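Local coordinates for conserved hypothetical protein (Pyrococcus furiosus, PDB 1Y81) that is of unknown function but has a Rossmann-like CoA-binding domain, with coenzyme A bound across the C-terminal ends of its parallel strands, at residues 18-23 / 61-66; 29-34 / 52-57; 97-102 / 110-115. All blocks are in the same frame, centred on the assembly; numbering follows the deposited sequence.

Contact 1. Residues 18-23 / 61-66; sequences ALVGAS and RSVREL. With COA (coenzyme A), chain C.
Two apolar pairs join the end of strand 16-20 to the 3-10 segment 63-65 and the residue after it. Val20 CG2 meets Val63 CG1 at 3.6 Å, the two side chains crossing at about a right angle, while the CB of Ala18 sits beside both methyls of Leu66, nearest to CD1 at 3.7 Å. Leu19 between them turns its side chain away, the alternation expected along a strand. Helix 79-91 adds Val85 to the Val20-Val63 pair, and Ile73 of the neighbouring strand touches Ala18, Val20 and Leu66, so the contact is buried.

In the Rossmann-like fold of this CoA-binding domain, strand 16-20 lies inside the parallel sheet, and the loop leaving its C-terminal end runs into the ligand. A type II turn from Leu19 to Ala22 makes that exit. The two branches of Val20 are divided between protein and ligand: with CG1 anti to the backbone N (chi1 171°), this methyl lies 3.9 Å from C2A of the coenzyme A adenine, and CG2 is left for Val63.

The polar bonds run to the ligand or within the loops, not between the segments. The OG of Ser23 is hydrogen-bonded to phosphate oxygen O8A of coenzyme A at 2.6 Å and also accepts a hydrogen bond from Asn25 N. In segment 61-66, Arg61 N donates to Glu65 OE1 over 3.2 Å, reaching it from above the carboxylate plane.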
loop_
_atom_site.group_PDB
_atom_site.type_symbol
_atom_site.label_atom_id
_atom_site.label_comp_id
_atom_site.label_asym_id
_atom_site.label_seq_id
_atom_site.Cartn_x
_atom_site.Cartn_y
_atom_site.Cartn_z
ATOM N N ALA A 18 4.070 2.955 -2.747
ATOM C CA ALA A 18 2.970 3.603 -1.992
ATOM C C ALA A 18 2.521 2.705 -0.834
ATOM O O ALA A 18 2.482 1.482 -0.974
ATOM C CB ALA A 18 1.813 3.931 -2.869
ATOM N N LEU A 19 2.174 3.320 0.294
ATOM C CA LEU A 19 1.830 2.548 1.498
ATOM C C LEU A 19 0.436 2.916 2.007
ATOM O O LEU A 19 0.257 3.941 2.705
ATOM C CB LEU A 19 2.899 2.746 2.595
ATOM C CG LEU A 19 2.671 1.970 3.900
ATOM C CD1 LEU A 19 2.593 0.420 3.643
ATOM C CD2 LEU A 19 3.740 2.326 4.957
ATOM N N VAL A 20 -0.540 2.075 1.664
ATOM C CA VAL A 20 -1.939 2.293 2.024
ATOM C C VAL A 20 -2.116 1.823 3.480
ATOM O O VAL A 20 -1.901 0.655 3.779
ATOM C CB VAL A 20 -2.919 1.538 1.079
ATOM C CG1 VAL A 20 -4.378 1.607 1.623
ATOM C CG2 VAL A 20 -2.843 2.095 -0.368
ATOM N N GLY A 21 -2.499 2.755 4.364
ATOM C CA GLY A 21 -2.549 2.483 5.797
ATOM C C GLY A 21 -1.329 2.965 6.555
ATOM O O GLY A 21 -1.195 2.686 7.755
ATOM N N ALA A 22 -0.435 3.700 5.875
ATOM C CA ALA A 22 0.675 4.373 6.560
ATOM C C ALA A 22 0.097 5.179 7.711
ATOM O O ALA A 22 -0.970 5.717 7.585
ATOM C CB ALA A 22 1.413 5.316 5.612
ATOM N N SER A 23 0.815 5.233 8.835
ATOM C CA SER A 23 0.287 5.863 10.032
ATOM C C SER A 23 1.379 6.615 10.769
ATOM O O SER A 23 2.558 6.301 10.611
ATOM C CB SER A 23 -0.294 4.799 10.963
ATOM O OG SER A 23 -0.780 5.410 12.137
ATOM N N ARG A 61 -4.476 11.331 0.220
ATOM C CA ARG A 61 -5.815 10.952 0.704
ATOM C C ARG A 61 -6.248 9.611 0.134
ATOM O O ARG A 61 -6.881 8.807 0.825
ATOM C CB ARG A 61 -6.878 12.014 0.367
ATOM C CG ARG A 61 -6.718 13.323 1.128
ATOM N N SER A 62 -5.936 9.396 -1.139
ATOM C CA SER A 62 -6.321 8.177 -1.826
ATOM C C SER A 62 -5.324 7.809 -2.918
ATOM O O SER A 62 -4.490 8.631 -3.332
ATOM C CB SER A 62 -7.753 8.294 -2.398
ATOM O OG SER A 62 -7.759 8.947 -3.653
ATOM N N VAL A 63 -5.409 6.561 -3.380
ATOM C CA VAL A 63 -4.487 6.071 -4.385
ATOM C C VAL A 63 -4.698 6.779 -5.735
ATOM O O VAL A 63 -3.791 6.804 -6.565
ATOM C CB VAL A 63 -4.576 4.535 -4.550
ATOM C CG1 VAL A 63 -4.115 3.841 -3.249
ATOM C CG2 VAL A 63 -5.991 4.120 -4.927
ATOM N N ARG A 64 -5.891 7.368 -5.919
ATOM C CA ARG A 64 -6.233 8.103 -7.166
ATOM C C ARG A 64 -5.317 9.308 -7.402
ATOM O O ARG A 64 -5.124 9.728 -8.552
ATOM C CB ARG A 64 -7.690 8.559 -7.154
ATOM C CG ARG A 64 -8.705 7.429 -7.365
ATOM N N GLU A 65 -4.741 9.832 -6.312
ATOM C CA GLU A 65 -3.854 11.005 -6.337
ATOM C C GLU A 65 -2.380 10.671 -6.532
ATOM O O GLU A 65 -1.546 11.578 -6.663
ATOM C CB GLU A 65 -3.989 11.803 -5.041
ATOM C CG GLU A 65 -5.362 12.337 -4.757
ATOM C CD GLU A 65 -5.486 12.876 -3.339
ATOM O OE1 GLU A 65 -4.481 12.846 -2.579
ATOM O OE2 GLU A 65 -6.593 13.322 -2.983
ATOM N N LEU A 66 -2.048 9.376 -6.533
ATOM C CA LEU A 66 -0.663 8.952 -6.613
ATOM C C LEU A 66 -0.073 9.241 -8.000
ATOM O O LEU A 66 -0.800 9.195 -9.006
ATOM C CB LEU A 66 -0.531 7.456 -6.324
ATOM C CG LEU A 66 -0.743 6.960 -4.891
ATOM C CD1 LEU A 66 -0.887 5.423 -4.910
ATOM C CD2 LEU A 66 0.395 7.393 -3.966
HETATM N N1A COA C . -6.912 4.524 2.959
HETATM C C2A COA C . -5.721 4.607 3.636
HETATM N N3A COA C . -5.654 4.263 4.963
HETATM C C4A COA C . -6.780 3.878 5.620
HETATM C C5A COA C . -8.005 3.788 4.963
HETATM C C6A COA C . -8.071 4.114 3.615
HETATM N N6A COA C . -9.224 4.047 2.968
HETATM N N7A COA C . -8.927 3.353 5.858
HETATM C C8A COA C . -8.306 3.166 7.049
HETATM N N9A COA C . -6.985 3.492 6.911
HETATM C C1B COA C . -5.923 3.488 7.941
HETATM C C2B COA C . -6.473 3.502 9.368
HETATM O O2B COA C . -7.112 4.749 9.737
HETATM C C3B COA C . -5.177 3.147 10.109
HETATM O O3B COA C . -4.333 4.263 10.315
HETATM P P3B COA C . -4.470 5.188 11.648
HETATM O O7A COA C . -4.445 6.640 11.272
HETATM O O8A COA C . -3.316 4.832 12.516
HETATM O O9A COA C . -5.820 4.941 12.250
HETATM C C4B COA C . -4.435 2.200 9.155
HETATM O O4B COA C . -5.043 2.381 7.866
HETATM C C5B COA C . -4.506 0.723 9.588
HETATM O O5B COA C . -5.869 0.371 9.704
HETATM P P1A COA C . -6.452 -0.271 11.061
HETATM O O1A COA C . -7.956 -0.354 10.979
HETATM O O2A COA C . -5.916 0.488 12.255
HETATM O O3A COA C . -5.834 -1.753 10.946
HETATM P P2A COA C . -4.735 -2.384 11.932
HETATM O O4A COA C . -5.324 -2.560 13.308
HETATM O O5A COA C . -3.438 -1.664 11.982
HETATM O O6A COA C . -4.473 -3.811 11.262
HETATM C CBP COA C . -4.150 -5.355 9.445
HETATM C CCP COA C . -3.907 -3.921 9.968
HETATM C CDP COA C . -3.546 -5.428 8.037
HETATM C CEP COA C . -5.650 -5.615 9.335
HETATM C CAP COA C . -3.528 -6.398 10.401
HETATM O OAP COA C . -3.847 -7.714 9.980
HETATM C C9P COA C . -2.042 -6.176 10.366
HETATM O O9P COA C . -1.474 -5.332 11.318
HETATM N N8P COA C . -1.373 -6.771 9.369
HETATM C C7P COA C . 0.048 -6.611 9.088
HETATM C C6P COA C . 0.942 -7.417 9.950
HETATM C C5P COA C . 2.351 -7.205 9.473
HETATM O O5P COA C . 2.670 -6.292 8.676
HETATM N N4P COA C . 3.163 -8.077 10.012
HETATM C C3P COA C . 4.568 -8.178 9.791
HETATM C C2P COA C . 4.926 -9.594 9.340
HETATM S S1P COA C . 4.175 -9.965 7.720
#

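Contact 2. Residues 29-34 / 52-57; sequences YGNIIL and DEIEGL. With COA (coenzyme A), chain C.
The amide nitrogen ND2 of Asn31 sits 4.1 Å from Ile54 CG2, but its hydrogen bond goes to the backbone oxygen of Ser23, in the loop after strand 16-20. Its OD1 has a weak hydrogen bond with Lys35, so both ends of the amide have polar partners, and the Ile54 methyl meets ND2 at a slant, as a van der Waals neighbour.

The apolar part of the contact centres on Leu34. Its CG is anti to the backbone N (chi1 179°), which carries the isobutyl group out from the helix toward the hairpin. There CD2 presses on Ile54 CG2 at 3.4 Å, closer than carbon atoms usually come, and the two side chains cross obliquely. The other methyl, CD1, lies a looser 4.3 Å from CD1 of Leu57. Pro46 and Ala22 also touch Ile54.

Ile54 and Leu57 are the end residues of a type I' turn, a classic connection for a two-residue beta hairpin. They exchange two backbone hydrogen bonds, and Gly56 N donates to Glu53 OE1 at 2.9 Å. Glu53 OE2 forms a salt bridge with Lys24.

At its N-terminal end the same helix meets coenzyme A. The amide carbon C5P lies 3.5 Å above the centre of the Tyr29 ring, so the pantetheine arm runs across this face. Helix and hairpin meet almost wholly through aliphatic groups, while the polar bonds hold each partner's own shape or tie it to neighbouring loops.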
loop_
_atom_site.group_PDB
_atom_site.type_symbol
_atom_site.label_atom_id
_atom_site.label_comp_id
_atom_site.label_asym_id
_atom_site.label_seq_id
_atom_site.Cartn_x
_atom_site.Cartn_y
_atom_site.Cartn_z
ATOM N N TYR A 29 1.771 -1.042 12.163
ATOM C CA TYR A 29 2.625 -1.458 11.033
ATOM C C TYR A 29 2.715 -0.397 9.907
ATOM O O TYR A 29 3.723 -0.307 9.214
ATOM C CB TYR A 29 2.206 -2.828 10.501
ATOM C CG TYR A 29 2.858 -3.959 11.283
ATOM C CD1 TYR A 29 4.238 -4.163 11.213
ATOM C CD2 TYR A 29 2.101 -4.801 12.138
ATOM C CE1 TYR A 29 4.869 -5.197 11.933
ATOM C CE2 TYR A 29 2.736 -5.850 12.868
ATOM C CZ TYR A 29 4.111 -6.024 12.755
ATOM O OH TYR A 29 4.775 -7.020 13.440
ATOM N N GLY A 30 1.673 0.415 9.759
ATOM C CA GLY A 30 1.710 1.548 8.795
ATOM C C GLY A 30 2.881 2.507 9.038
ATOM O O GLY A 30 3.443 3.060 8.092
ATOM N N ASN A 31 3.235 2.700 10.308
ATOM C CA ASN A 31 4.405 3.479 10.706
ATOM C C ASN A 31 5.716 2.671 10.671
ATOM O O ASN A 31 6.720 3.136 10.127
ATOM C CB ASN A 31 4.194 4.058 12.106
ATOM C CG ASN A 31 5.185 5.125 12.434
ATOM O OD1 ASN A 31 6.114 4.889 13.181
ATOM N ND2 ASN A 31 5.010 6.321 11.847
ATOM N N ILE A 32 5.704 1.469 11.251
ATOM C CA ILE A 32 6.893 0.624 11.300
ATOM C C ILE A 32 7.431 0.339 9.907
ATOM O O ILE A 32 8.630 0.471 9.662
ATOM C CB ILE A 32 6.633 -0.735 12.035
ATOM C CG1 ILE A 32 6.105 -0.502 13.467
ATOM C CG2 ILE A 32 7.897 -1.583 12.045
ATOM C CD1 ILE A 32 5.316 -1.696 14.030
ATOM N N ILE A 33 6.534 -0.050 8.998
ATOM C CA ILE A 33 6.912 -0.347 7.613
ATOM C C ILE A 33 7.478 0.905 6.926
ATOM O O ILE A 33 8.545 0.845 6.309
ATOM C CB ILE A 33 5.731 -0.941 6.815
ATOM C CG1 ILE A 33 5.321 -2.304 7.423
ATOM C CG2 ILE A 33 6.073 -1.078 5.295
ATOM C CD1 ILE A 33 3.977 -2.772 6.947
ATOM N N LEU A 34 6.765 2.031 7.054
ATOM C CA LEU A 34 7.213 3.306 6.460
ATOM C C LEU A 34 8.646 3.623 6.858
ATOM O O LEU A 34 9.498 3.908 5.986
ATOM C CB LEU A 34 6.288 4.459 6.874
ATOM C CG LEU A 34 6.627 5.876 6.347
ATOM C CD1 LEU A 34 6.846 5.872 4.856
ATOM C CD2 LEU A 34 5.501 6.823 6.684
ATOM N N ASP A 52 -1.867 14.669 6.853
ATOM C CA ASP A 52 -1.397 15.465 5.717
ATOM C C ASP A 52 0.097 15.208 5.442
ATOM O O ASP A 52 0.560 15.393 4.315
ATOM C CB ASP A 52 -1.697 16.966 5.906
ATOM C CG ASP A 52 -0.801 17.617 6.917
ATOM O OD1 ASP A 52 -0.529 16.992 7.969
ATOM O OD2 ASP A 52 -0.359 18.771 6.663
ATOM N N GLU A 53 0.823 14.759 6.473
ATOM C CA GLU A 53 2.229 14.316 6.354
ATOM C C GLU A 53 2.544 13.233 7.372
ATOM O O GLU A 53 1.955 13.207 8.463
ATOM C CB GLU A 53 3.239 15.486 6.507
ATOM C CG GLU A 53 3.207 16.250 7.870
ATOM C CD GLU A 53 3.888 15.508 9.047
ATOM O OE1 GLU A 53 4.816 14.715 8.839
ATOM O OE2 GLU A 53 3.482 15.733 10.211
ATOM N N ILE A 54 3.454 12.336 7.004
ATOM C CA ILE A 54 4.059 11.394 7.957
ATOM C C ILE A 54 5.580 11.389 7.775
ATOM O O ILE A 54 6.061 11.241 6.660
ATOM C CB ILE A 54 3.501 9.941 7.803
ATOM C CG1 ILE A 54 1.966 9.931 7.809
ATOM C CG2 ILE A 54 4.086 9.022 8.912
ATOM C CD1 ILE A 54 1.347 8.558 7.476
ATOM N N GLU A 55 6.327 11.546 8.878
ATOM C CA GLU A 55 7.798 11.688 8.844
ATOM C C GLU A 55 8.201 12.834 7.884
ATOM O O GLU A 55 9.262 12.792 7.248
ATOM C CB GLU A 55 8.496 10.364 8.468
ATOM C CG GLU A 55 8.439 9.271 9.568
ATOM C CD GLU A 55 9.108 9.706 10.858
ATOM O OE1 GLU A 55 10.336 9.900 10.848
ATOM O OE2 GLU A 55 8.408 9.864 11.884
ATOM N N GLY A 56 7.332 13.839 7.793
ATOM C CA GLY A 56 7.579 15.011 6.939
ATOM C C GLY A 56 7.178 14.776 5.497
ATOM O O GLY A 56 7.139 15.704 4.704
ATOM N N LEU A 57 6.886 13.523 5.158
ATOM C CA LEU A 57 6.505 13.163 3.789
ATOM C C LEU A 57 5.045 13.438 3.503
ATOM O O LEU A 57 4.172 13.096 4.295
ATOM C CB LEU A 57 6.797 11.676 3.524
ATOM C CG LEU A 57 8.242 11.197 3.604
ATOM C CD1 LEU A 57 8.280 9.687 3.552
ATOM C CD2 LEU A 57 9.092 11.830 2.469
HETATM N N1A COA C . -6.912 4.524 2.959
HETATM C C2A COA C . -5.721 4.607 3.636
HETATM N N3A COA C . -5.654 4.263 4.963
HETATM C C4A COA C . -6.780 3.878 5.620
HETATM C C5A COA C . -8.005 3.788 4.963
HETATM C C6A COA C . -8.071 4.114 3.615
HETATM N N6A COA C . -9.224 4.047 2.968
HETATM N N7A COA C . -8.927 3.353 5.858
HETATM C C8A COA C . -8.306 3.166 7.049
HETATM N N9A COA C . -6.985 3.492 6.911
HETATM C C1B COA C . -5.923 3.488 7.941
HETATM C C2B COA C . -6.473 3.502 9.368
HETATM O O2B COA C . -7.112 4.749 9.737
HETATM C C3B COA C . -5.177 3.147 10.109
HETATM O O3B COA C . -4.333 4.263 10.315
HETATM P P3B COA C . -4.470 5.188 11.648
HETATM O O7A COA C . -4.445 6.640 11.272
HETATM O O8A COA C . -3.316 4.832 12.516
HETATM O O9A COA C . -5.820 4.941 12.250
HETATM C C4B COA C . -4.435 2.200 9.155
HETATM O O4B COA C . -5.043 2.381 7.866
HETATM C C5B COA C . -4.506 0.723 9.588
HETATM O O5B COA C . -5.869 0.371 9.704
HETATM P P1A COA C . -6.452 -0.271 11.061
HETATM O O1A COA C . -7.956 -0.354 10.979
HETATM O O2A COA C . -5.916 0.488 12.255
HETATM O O3A COA C . -5.834 -1.753 10.946
HETATM P P2A COA C . -4.735 -2.384 11.932
HETATM O O4A COA C . -5.324 -2.560 13.308
HETATM O O5A COA C . -3.438 -1.664 11.982
HETATM O O6A COA C . -4.473 -3.811 11.262
HETATM C CBP COA C . -4.150 -5.355 9.445
HETATM C CCP COA C . -3.907 -3.921 9.968
HETATM C CDP COA C . -3.546 -5.428 8.037
HETATM C CEP COA C . -5.650 -5.615 9.335
HETATM C CAP COA C . -3.528 -6.398 10.401
HETATM O OAP COA C . -3.847 -7.714 9.980
HETATM C C9P COA C . -2.042 -6.176 10.366
HETATM O O9P COA C . -1.474 -5.332 11.318
HETATM N N8P COA C . -1.373 -6.771 9.369
HETATM C C7P COA C . 0.048 -6.611 9.088
HETATM C C6P COA C . 0.942 -7.417 9.950
HETATM C C5P COA C . 2.351 -7.205 9.473
HETATM O O5P COA C . 2.670 -6.292 8.676
HETATM N N4P COA C . 3.163 -8.077 10.012
HETATM C C3P COA C . 4.568 -8.178 9.791
HETATM C C2P COA C . 4.926 -9.594 9.340
HETATM S S1P COA C . 4.175 -9.965 7.720
#

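Contact 3. Residues 97-102 / 110-115; sequences LWFQPG and RFLEKA. With COA (coenzyme A), chain C; SCN (thiocyanate ion), chain B.
Leu97 opens the contact from strand 96-99, its CD1 lying 3.6 Å from CD2 of Leu112 on helix 106-115 where the two leucines pass at a slant. Strand and helix belong to a beta-alpha-beta unit, the right-handed crossover of Rossmann-like folds, which continues into strand 118-120. Leu97 also touches Ala86 and Ala89 of helix 79-91.

Trp98 points to the other side of the sheet, away from helix 106-115. Its NE1 donates to Gln100 OE1 at 3.0 Å, in the carbonyl plane of the amide but tilted 21° from the indole plane. Phe99 returns to the helix side, and its CE2 is 3.5 Å from Leu112 CD1. The two methyls of Leu112 are thus divided between Leu97 and Phe99, two residues apart on the same side of the strand, while the Phe99 ring also stacks with Phe75.

Beyond the strand the chain reaches the ligand. The side chain of Gln100 is bent at chi2 (-67°), and its OE1, held by Trp98 and by Ile125 N, fixes which way the amide faces. NE2 is thereby presented to two acceptors, coenzyme A O5P and the nitrogen of a thiocyanate ion that probably came from the crystallisation liquor. Pro101 O accepts a weak hydrogen bond from N8P of the pantetheine arm, and Gly102 CA lies 3.2 Å from the coenzyme A hydroxyl oxygen OAP.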
loop_
_atom_site.group_PDB
_atom_site.type_symbol
_atom_site.label_atom_id
_atom_site.label_comp_id
_atom_site.label_asym_id
_atom_site.label_seq_id
_atom_site.Cartn_x
_atom_site.Cartn_y
_atom_site.Cartn_z
ATOM N N LEU A 97 -0.055 -4.940 -6.699
ATOM C CA LEU A 97 -0.675 -4.663 -5.404
ATOM C C LEU A 97 -0.258 -5.728 -4.375
ATOM O O LEU A 97 -0.563 -6.911 -4.537
ATOM C CB LEU A 97 -2.209 -4.584 -5.538
ATOM C CG LEU A 97 -2.899 -3.690 -6.599
ATOM C CD1 LEU A 97 -4.435 -3.776 -6.475
ATOM C CD2 LEU A 97 -2.433 -2.227 -6.516
ATOM N N TRP A 98 0.438 -5.286 -3.324
ATOM C CA TRP A 98 1.043 -6.167 -2.322
ATOM C C TRP A 98 0.264 -6.066 -1.026
ATOM O O TRP A 98 0.191 -4.996 -0.441
ATOM C CB TRP A 98 2.488 -5.728 -2.081
ATOM C CG TRP A 98 3.253 -6.550 -1.045
ATOM C CD1 TRP A 98 2.988 -6.657 0.308
ATOM C CD2 TRP A 98 4.425 -7.341 -1.286
ATOM N NE1 TRP A 98 3.923 -7.494 0.907
ATOM C CE2 TRP A 98 4.812 -7.917 -0.050
ATOM C CE3 TRP A 98 5.182 -7.628 -2.438
ATOM C CZ2 TRP A 98 5.932 -8.767 0.069
ATOM C CZ3 TRP A 98 6.293 -8.474 -2.318
ATOM C CH2 TRP A 98 6.654 -9.031 -1.075
ATOM N N PHE A 99 -0.287 -7.185 -0.561
ATOM C CA PHE A 99 -1.060 -7.188 0.686
ATOM C C PHE A 99 -0.268 -7.819 1.817
ATOM O O PHE A 99 0.123 -8.997 1.728
ATOM C CB PHE A 99 -2.412 -7.900 0.493
ATOM C CG PHE A 99 -3.313 -7.213 -0.502
ATOM C CD1 PHE A 99 -4.333 -6.365 -0.070
ATOM C CD2 PHE A 99 -3.130 -7.411 -1.872
ATOM C CE1 PHE A 99 -5.177 -5.695 -1.005
ATOM C CE2 PHE A 99 -3.951 -6.759 -2.809
ATOM C CZ PHE A 99 -4.967 -5.895 -2.384
ATOM N N GLN A 100 -0.013 -7.043 2.878
ATOM C CA GLN A 100 0.596 -7.595 4.096
ATOM C C GLN A 100 -0.341 -8.635 4.678
ATOM O O GLN A 100 -1.559 -8.513 4.514
ATOM C CB GLN A 100 0.851 -6.500 5.134
ATOM C CG GLN A 100 2.004 -5.605 4.786
ATOM C CD GLN A 100 3.332 -6.306 4.822
ATOM O OE1 GLN A 100 3.836 -6.735 3.780
ATOM N NE2 GLN A 100 3.926 -6.428 6.020
ATOM N N PRO A 101 0.223 -9.689 5.320
ATOM C CA PRO A 101 -0.638 -10.677 5.975
ATOM C C PRO A 101 -1.641 -10.010 6.903
ATOM O O PRO A 101 -1.253 -9.186 7.762
ATOM C CB PRO A 101 0.351 -11.533 6.764
ATOM C CG PRO A 101 1.594 -11.487 5.979
ATOM C CD PRO A 101 1.649 -10.047 5.443
ATOM N N GLY A 102 -2.915 -10.351 6.720
ATOM C CA GLY A 102 -4.022 -9.789 7.495
ATOM C C GLY A 102 -4.868 -8.825 6.692
ATOM O O GLY A 102 -6.015 -8.550 7.051
ATOM N N ARG A 110 -10.430 -12.693 -5.827
ATOM C CA ARG A 110 -11.410 -12.798 -6.924
ATOM C C ARG A 110 -11.381 -11.573 -7.844
ATOM O O ARG A 110 -11.316 -11.704 -9.074
ATOM C CB ARG A 110 -12.819 -12.957 -6.361
ATOM C CD ARG A 110 -14.241 -15.369 -5.402
ATOM N NE ARG A 110 -14.925 -14.567 -4.385
ATOM C CZ ARG A 110 -15.044 -14.914 -3.103
ATOM N NH1 ARG A 110 -14.519 -16.053 -2.660
ATOM N NH2 ARG A 110 -15.690 -14.116 -2.262
ATOM N N PHE A 111 -11.414 -10.383 -7.240
ATOM C CA PHE A 111 -11.385 -9.139 -8.004
ATOM C C PHE A 111 -10.060 -8.957 -8.772
ATOM O O PHE A 111 -10.061 -8.551 -9.941
ATOM C CB PHE A 111 -11.650 -7.936 -7.094
ATOM C CG PHE A 111 -11.253 -6.625 -7.708
ATOM C CD1 PHE A 111 -12.058 -6.024 -8.679
ATOM C CD2 PHE A 111 -10.057 -6.003 -7.341
ATOM C CE1 PHE A 111 -11.683 -4.817 -9.265
ATOM C CE2 PHE A 111 -9.673 -4.803 -7.922
ATOM C CZ PHE A 111 -10.488 -4.206 -8.888
ATOM N N LEU A 112 -8.945 -9.250 -8.102
ATOM C CA LEU A 112 -7.605 -9.109 -8.691
ATOM C C LEU A 112 -7.307 -10.099 -9.825
ATOM O O LEU A 112 -6.671 -9.732 -10.814
ATOM C CB LEU A 112 -6.525 -9.208 -7.617
ATOM C CG LEU A 112 -6.473 -8.090 -6.573
ATOM C CD1 LEU A 112 -5.316 -8.339 -5.626
ATOM C CD2 LEU A 112 -6.371 -6.704 -7.229
ATOM N N GLU A 113 -7.751 -11.346 -9.665
ATOM C CA GLU A 113 -7.595 -12.355 -10.723
ATOM C C GLU A 113 -8.403 -11.956 -11.964
ATOM O O GLU A 113 -7.921 -12.106 -13.094
ATOM C CB GLU A 113 -7.973 -13.763 -10.226
ATOM C CG GLU A 113 -6.956 -14.409 -9.227
ATOM C CD GLU A 113 -5.598 -14.842 -9.859
ATOM O OE1 GLU A 113 -5.376 -14.618 -11.069
ATOM O OE2 GLU A 113 -4.754 -15.418 -9.128
ATOM N N LYS A 114 -9.608 -11.419 -11.738
ATOM C CA LYS A 114 -10.484 -10.915 -12.809
ATOM C C LYS A 114 -9.897 -9.671 -13.514
ATOM O O LYS A 114 -10.004 -9.534 -14.737
ATOM C CB LYS A 114 -11.880 -10.602 -12.257
ATOM C CG LYS A 114 -12.963 -10.395 -13.326
ATOM N N ALA A 115 -9.281 -8.775 -12.737
ATOM C CA ALA A 115 -8.641 -7.565 -13.279
ATOM C C ALA A 115 -7.325 -7.860 -14.016
ATOM O O ALA A 115 -6.864 -7.050 -14.832
ATOM C CB ALA A 115 -8.418 -6.536 -12.167
HETATM N N1A COA C . -6.912 4.524 2.959
HETATM C C2A COA C . -5.721 4.607 3.636
HETATM N N3A COA C . -5.654 4.263 4.963
HETATM C C4A COA C . -6.780 3.878 5.620
HETATM C C5A COA C . -8.005 3.788 4.963
HETATM C C6A COA C . -8.071 4.114 3.615
HETATM N N6A COA C . -9.224 4.047 2.968
HETATM N N7A COA C . -8.927 3.353 5.858
HETATM C C8A COA C . -8.306 3.166 7.049
HETATM N N9A COA C . -6.985 3.492 6.911
HETATM C C1B COA C . -5.923 3.488 7.941
HETATM C C2B COA C . -6.473 3.502 9.368
HETATM O O2B COA C . -7.112 4.749 9.737
HETATM C C3B COA C . -5.177 3.147 10.109
HETATM O O3B COA C . -4.333 4.263 10.315
HETATM P P3B COA C . -4.470 5.188 11.648
HETATM O O7A COA C . -4.445 6.640 11.272
HETATM O O8A COA C . -3.316 4.832 12.516
HETATM O O9A COA C . -5.820 4.941 12.250
HETATM C C4B COA C . -4.435 2.200 9.155
HETATM O O4B COA C . -5.043 2.381 7.866
HETATM C C5B COA C . -4.506 0.723 9.588
HETATM O O5B COA C . -5.869 0.371 9.704
HETATM P P1A COA C . -6.452 -0.271 11.061
HETATM O O1A COA C . -7.956 -0.354 10.979
HETATM O O2A COA C . -5.916 0.488 12.255
HETATM O O3A COA C . -5.834 -1.753 10.946
HETATM P P2A COA C . -4.735 -2.384 11.932
HETATM O O4A COA C . -5.324 -2.560 13.308
HETATM O O5A COA C . -3.438 -1.664 11.982
HETATM O O6A COA C . -4.473 -3.811 11.262
HETATM C CBP COA C . -4.150 -5.355 9.445
HETATM C CCP COA C . -3.907 -3.921 9.968
HETATM C CDP COA C . -3.546 -5.428 8.037
HETATM C CEP COA C . -5.650 -5.615 9.335
HETATM C CAP COA C . -3.528 -6.398 10.401
HETATM O OAP COA C . -3.847 -7.714 9.980
HETATM C C9P COA C . -2.042 -6.176 10.366
HETATM O O9P COA C . -1.474 -5.332 11.318
HETATM N N8P COA C . -1.373 -6.771 9.369
HETATM C C7P COA C . 0.048 -6.611 9.088
HETATM C C6P COA C . 0.942 -7.417 9.950
HETATM C C5P COA C . 2.351 -7.205 9.473
HETATM O O5P COA C . 2.670 -6.292 8.676
HETATM N N4P COA C . 3.163 -8.077 10.012
HETATM C C3P COA C . 4.568 -8.178 9.791
HETATM C C2P COA C . 4.926 -9.594 9.340
HETATM S S1P COA C . 4.175 -9.965 7.720
HETATM S S SCN B . 8.354 -8.153 9.089
HETATM C C SCN B . 7.388 -7.405 7.828
HETATM N N SCN B . 6.789 -6.954 6.934
#

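Overall arrangement
Coenzyme A connects all three contacts: its adenine and 3'-phosphate lie by 18-23, and its pantetheine arm passes Tyr29 of contact 2 and residues 100-102 of contact 3. Both segments of contact 2 fall between those of contact 1 in sequence, and the two centres are 11 Å apart. They touch where Leu19 CD2 packs on Gly30 O at 3.2 Å and where Ser23 O lies 3.6 Å from Ile54 CG2. Contact 3 follows later in the chain, its centre about 16 Å from that of contact 1 across the same parallel sheet. Contacts 2 and 3 have centres 23 Å apart, yet Ile33 CD1 packs on Gln100 NE2 at 3.8 Å beside the ligand.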